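Local coordinates for protein Cys-Gly metallodipeptidase DUG1 (Saccharomyces cerevisiae, PDB 4G1P) that hydrolyses the dipeptide Cys-Gly as a zinc-dependent M20-family metallopeptidase and serves as the catalytic component of the glutathione-degrading GSH degradosomal complex, at residues 20-32 against 118-130. Sequence-based numbering, arbitrary orientation.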
loop_
_atom_site.group_PDB
_atom_site.type_symbol
_atom_site.label_atom_id
_atom_site.label_comp_id
_atom_site.label_asym_id
_atom_site.label_seq_id
_atom_site.Cartn_x
_atom_site.Cartn_y
_atom_site.Cartn_z
ATOM N N PHE A 20 -14.232 -12.303 31.799
ATOM C CA PHE A 20 -12.901 -12.139 31.240
ATOM C C PHE A 20 -12.607 -13.322 30.345
ATOM O O PHE A 20 -12.093 -13.185 29.235
ATOM C CB PHE A 20 -11.851 -12.101 32.349
ATOM C CG PHE A 20 -11.749 -10.783 33.064
ATOM C CD1 PHE A 20 -12.082 -9.597 32.432
ATOM C CD2 PHE A 20 -11.299 -10.728 34.383
ATOM C CE1 PHE A 20 -11.974 -8.379 33.117
ATOM C CE2 PHE A 20 -11.189 -9.515 35.070
ATOM C CZ PHE A 20 -11.523 -8.346 34.441
ATOM N N SER A 21 -12.932 -14.498 30.851
ATOM C CA SER A 21 -12.664 -15.710 30.124
ATOM C C SER A 21 -13.434 -15.709 28.806
ATOM O O SER A 21 -12.874 -15.962 27.730
ATOM C CB SER A 21 -13.045 -16.909 30.978
ATOM O OG SER A 21 -12.822 -18.109 30.266
ATOM N N ARG A 22 -14.721 -15.412 28.892
ATOM C CA ARG A 22 -15.557 -15.350 27.711
ATOM C C ARG A 22 -14.988 -14.345 26.710
ATOM O O ARG A 22 -14.905 -14.629 25.516
ATOM C CB ARG A 22 -16.980 -14.985 28.101
ATOM C CG ARG A 22 -17.823 -14.531 26.938
ATOM C CD ARG A 22 -19.209 -14.125 27.402
ATOM N NE ARG A 22 -20.038 -15.288 27.695
ATOM C CZ ARG A 22 -21.037 -15.298 28.567
ATOM N NH1 ARG A 22 -21.350 -14.203 29.249
ATOM N NH2 ARG A 22 -21.726 -16.410 28.749
ATOM N N LEU A 23 -14.562 -13.189 27.206
ATOM C CA LEU A 23 -14.074 -12.131 26.339
ATOM C C LEU A 23 -12.727 -12.513 25.708
ATOM O O LEU A 23 -12.411 -12.101 24.603
ATOM C CB LEU A 23 -13.977 -10.821 27.110
ATOM C CG LEU A 23 -13.482 -9.602 26.344
ATOM C CD1 LEU A 23 -14.380 -9.309 25.167
ATOM C CD2 LEU A 23 -13.404 -8.406 27.267
ATOM N N THR A 24 -11.948 -13.335 26.396
ATOM C CA THR A 24 -10.655 -13.736 25.862
ATOM C C THR A 24 -10.823 -14.644 24.658
ATOM O O THR A 24 -10.129 -14.476 23.654
ATOM C CB THR A 24 -9.796 -14.468 26.902
ATOM O OG1 THR A 24 -9.602 -13.628 28.047
ATOM C CG2 THR A 24 -8.461 -14.832 26.307
ATOM N N LYS A 25 -11.740 -15.605 24.768
ATOM C CA LYS A 25 -11.965 -16.571 23.699
ATOM C C LYS A 25 -12.432 -15.873 22.440
ATOM O O LYS A 25 -11.940 -16.152 21.342
ATOM C CB LYS A 25 -12.999 -17.611 24.111
ATOM C CG LYS A 25 -12.474 -18.658 25.069
ATOM C CD LYS A 25 -13.606 -19.393 25.773
ATOM C CE LYS A 25 -13.064 -20.358 26.805
ATOM N NZ LYS A 25 -11.785 -19.819 27.356
ATOM N N ALA A 26 -13.379 -14.958 22.624
ATOM C CA ALA A 26 -13.949 -14.170 21.544
ATOM C C ALA A 26 -12.890 -13.356 20.795
ATOM O O ALA A 26 -12.818 -13.374 19.569
ATOM C CB ALA A 26 -15.028 -13.249 22.097
ATOM N N ILE A 27 -12.077 -12.640 21.553
ATOM C CA ILE A 27 -11.056 -11.779 20.996
ATOM C C ILE A 27 -10.017 -12.615 20.239
ATOM O O ILE A 27 -9.382 -12.131 19.307
ATOM C CB ILE A 27 -10.419 -10.933 22.132
ATOM C CG1 ILE A 27 -11.442 -9.930 22.670
ATOM C CG2 ILE A 27 -9.164 -10.219 21.683
ATOM C CD1 ILE A 27 -12.049 -9.052 21.603
ATOM N N GLN A 28 -9.870 -13.884 20.610
ATOM C CA GLN A 28 -8.850 -14.734 19.991
ATOM C C GLN A 28 -9.229 -15.210 18.597
ATOM O O GLN A 28 -8.371 -15.564 17.809
ATOM C CB GLN A 28 -8.539 -15.941 20.860
ATOM C CG GLN A 28 -7.114 -15.979 21.332
ATOM C CD GLN A 28 -6.996 -16.557 22.744
ATOM O OE1 GLN A 28 -6.365 -15.955 23.640
ATOM N NE2 GLN A 28 -7.614 -17.732 22.951
ATOM N N ILE A 29 -10.518 -15.241 18.301
ATOM C CA ILE A 29 -10.949 -15.594 16.962
ATOM C C ILE A 29 -10.950 -14.330 16.113
ATOM O O ILE A 29 -11.774 -13.441 16.318
ATOM C CB ILE A 29 -12.343 -16.188 16.984
ATOM C CG1 ILE A 29 -12.441 -17.243 18.081
ATOM C CG2 ILE A 29 -12.689 -16.747 15.630
ATOM C CD1 ILE A 29 -13.851 -17.712 18.335
ATOM N N PRO A 30 -10.016 -14.235 15.159
ATOM C CA PRO A 30 -9.860 -12.997 14.392
ATOM C C PRO A 30 -10.902 -12.821 13.286
ATOM O O PRO A 30 -10.569 -12.949 12.115
ATOM C CB PRO A 30 -8.465 -13.148 13.784
ATOM C CG PRO A 30 -8.281 -14.611 13.652
ATOM C CD PRO A 30 -9.004 -15.243 14.799
ATOM N N ALA A 31 -12.138 -12.513 13.666
ATOM C CA ALA A 31 -13.231 -12.269 12.724
ATOM C C ALA A 31 -13.028 -10.991 11.906
ATOM O O ALA A 31 -13.798 -10.035 12.030
ATOM C CB ALA A 31 -14.544 -12.173 13.489
ATOM N N VAL A 32 -11.990 -10.962 11.085
ATOM C CA VAL A 32 -11.742 -9.814 10.236
ATOM C C VAL A 32 -12.571 -9.943 8.957
ATOM O O VAL A 32 -12.203 -10.662 8.032
ATOM C CB VAL A 32 -10.264 -9.731 9.889
ATOM C CG1 VAL A 32 -9.979 -8.505 9.009
ATOM C CG2 VAL A 32 -9.433 -9.719 11.165
ATOM N N PRO A 118 -2.289 -8.372 18.760
ATOM C CA PRO A 118 -3.654 -7.844 18.664
ATOM C C PRO A 118 -4.749 -8.872 18.925
ATOM O O PRO A 118 -5.813 -8.497 19.438
ATOM C CB PRO A 118 -3.728 -7.299 17.235
ATOM C CG PRO A 118 -2.574 -7.925 16.505
ATOM C CD PRO A 118 -1.514 -8.109 17.536
ATOM N N PHE A 119 -4.502 -10.143 18.621
ATOM C CA PHE A 119 -5.528 -11.149 18.901
ATOM C C PHE A 119 -5.203 -12.045 20.073
ATOM O O PHE A 119 -5.769 -13.112 20.205
ATOM C CB PHE A 119 -5.890 -11.965 17.659
ATOM C CG PHE A 119 -6.358 -11.121 16.514
ATOM C CD1 PHE A 119 -7.683 -10.726 16.423
ATOM C CD2 PHE A 119 -5.470 -10.685 15.551
ATOM C CE1 PHE A 119 -8.114 -9.938 15.379
ATOM C CE2 PHE A 119 -5.894 -9.895 14.508
ATOM C CZ PHE A 119 -7.220 -9.524 14.419
ATOM N N LYS A 120 -4.282 -11.615 20.919
ATOM C CA LYS A 120 -4.149 -12.223 22.227
ATOM C C LYS A 120 -4.597 -11.167 23.211
ATOM O O LYS A 120 -3.909 -10.178 23.408
ATOM C CB LYS A 120 -2.702 -12.637 22.515
ATOM C CG LYS A 120 -2.104 -13.618 21.513
ATOM C CD LYS A 120 -2.928 -14.905 21.390
ATOM C CE LYS A 120 -2.537 -15.944 22.440
ATOM N NZ LYS A 120 -3.534 -17.051 22.556
ATOM N N LEU A 121 -5.759 -11.357 23.814
ATOM C CA LEU A 121 -6.283 -10.371 24.748
ATOM C C LEU A 121 -5.431 -10.303 26.019
ATOM O O LEU A 121 -5.389 -11.254 26.790
ATOM C CB LEU A 121 -7.736 -10.695 25.121
ATOM C CG LEU A 121 -8.319 -9.676 26.100
ATOM C CD1 LEU A 121 -8.646 -8.385 25.348
ATOM C CD2 LEU A 121 -9.523 -10.225 26.834
ATOM N N VAL A 122 -4.762 -9.180 26.236
ATOM C CA VAL A 122 -3.997 -8.987 27.450
ATOM C C VAL A 122 -4.822 -8.219 28.464
ATOM O O VAL A 122 -5.223 -7.080 28.206
ATOM C CB VAL A 122 -2.729 -8.175 27.178
ATOM C CG1 VAL A 122 -2.093 -7.715 28.501
ATOM C CG2 VAL A 122 -1.757 -8.985 26.338
ATOM N N ILE A 123 -5.065 -8.841 29.615
ATOM C CA ILE A 123 -5.873 -8.239 30.670
ATOM C C ILE A 123 -4.994 -7.855 31.850
ATOM O O ILE A 123 -4.425 -8.714 32.498
ATOM C CB ILE A 123 -6.946 -9.228 31.181
ATOM C CG1 ILE A 123 -7.903 -9.604 30.054
ATOM C CG2 ILE A 123 -7.690 -8.649 32.392
ATOM C CD1 ILE A 123 -9.119 -10.374 30.505
ATOM N N ASP A 124 -4.888 -6.565 32.133
ATOM C CA ASP A 124 -4.055 -6.102 33.236
ATOM C C ASP A 124 -4.929 -5.444 34.297
ATOM O O ASP A 124 -5.267 -4.265 34.181
ATOM C CB ASP A 124 -3.005 -5.110 32.725
ATOM C CG ASP A 124 -2.068 -4.610 33.824
ATOM O OD1 ASP A 124 -2.288 -4.917 35.018
ATOM O OD2 ASP A 124 -1.098 -3.894 33.484
ATOM N N GLU A 125 -5.268 -6.208 35.335
ATOM C CA GLU A 125 -6.119 -5.730 36.413
ATOM C C GLU A 125 -5.418 -4.685 37.283
ATOM O O GLU A 125 -6.069 -3.927 38.001
ATOM C CB GLU A 125 -6.632 -6.898 37.264
ATOM C CG GLU A 125 -7.629 -7.773 36.532
ATOM C CD GLU A 125 -8.286 -8.811 37.426
ATOM O OE1 GLU A 125 -7.745 -9.931 37.536
ATOM O OE2 GLU A 125 -9.363 -8.519 38.004
ATOM N N ALA A 126 -4.091 -4.632 37.211
ATOM C CA ALA A 126 -3.353 -3.627 37.962
ATOM C C ALA A 126 -3.481 -2.245 37.318
ATOM O O ALA A 126 -3.735 -1.257 38.004
ATOM C CB ALA A 126 -1.909 -4.024 38.102
ATOM N N LYS A 127 -3.304 -2.160 36.003
ATOM C CA LYS A 127 -3.542 -0.891 35.331
ATOM C C LYS A 127 -5.026 -0.710 35.061
ATOM O O LYS A 127 -5.485 0.407 34.835
ATOM C CB LYS A 127 -2.774 -0.793 34.019
ATOM C CG LYS A 127 -1.287 -0.732 34.165
ATOM C CD LYS A 127 -0.656 -0.472 32.805
ATOM C CE LYS A 127 0.859 -0.637 32.820
ATOM N NZ LYS A 127 1.321 -1.198 31.519
ATOM N N GLY A 128 -5.767 -1.817 35.066
ATOM C CA GLY A 128 -7.179 -1.794 34.739
ATOM C C GLY A 128 -7.472 -1.573 33.265
ATOM O O GLY A 128 -8.345 -0.775 32.916
ATOM N N ILE A 129 -6.734 -2.264 32.397
ATOM C CA ILE A 129 -6.982 -2.195 30.955
ATOM C C ILE A 129 -6.951 -3.558 30.302
ATOM O O ILE A 129 -6.258 -4.470 30.748
ATOM C CB ILE A 129 -5.975 -1.295 30.216
ATOM C CG1 ILE A 129 -4.571 -1.504 30.770
ATOM C CG2 ILE A 129 -6.355 0.169 30.359
ATOM C CD1 ILE A 129 -3.803 -2.636 30.121
ATOM N N MET A 130 -7.719 -3.683 29.238
ATOM C CA MET A 130 -7.697 -4.867 28.402
ATOM C C MET A 130 -7.256 -4.411 27.023
ATOM O O MET A 130 -7.834 -3.478 26.463
ATOM C CB MET A 130 -9.083 -5.497 28.372
ATOM C CG MET A 130 -9.646 -5.715 29.771
ATOM S SD MET A 130 -11.237 -6.559 29.801
ATOM C CE MET A 130 -12.355 -5.305 29.179
HETATM O O HOH W 1 -7.102 -13.467 23.360
HETATM O O HOH W 2 -4.369 -14.313 25.812
#
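Over one face of the Phe20 ring sits Ile123 CG2, 4.3 Å from the ring centroid and close to its normal, a CH-pi contact. Glu125 OE2 lies at the ring edge, with the carboxylate plane turned 74° from the ring. Met130 SD approaches obliquely, 3.9 Å from Phe20 CE1, as a Met-aromatic contact. The Phe119 ring takes Pro30 CB over one face, 3.7 Å from its centroid and offset toward the rim. Ile27 O is at its edge, in the ring plane, and Val32 CG2 meets Phe119 CZ obliquely. Between the rings, the trans chi1 of Leu121 (-180°) carries its CD2 to Leu23 CG and Thr24 OG1, while its CB rests on Ile27 CG2. Thr24 OG1 also donates to Phe20 O, which Thr24 N reaches from the opposite face of the carbonyl. A water takes the N-H of Leu121 and lies within hydrogen-bonding distance of Thr24 O and Gln28 OE1; Lys120 NZ bonds weakly to Gln28 OE1. Ile458 of helix 458-477 also touches Phe20 and Met130. In the M20 catalytic domain, helix 16-28 thus packs on the G1-bulge beta hairpin 122-124/129-131, and the loop after it on the lead-in 118-121, with Val32 about 7 Å from the side chain of Asp104, probably an active-site residue.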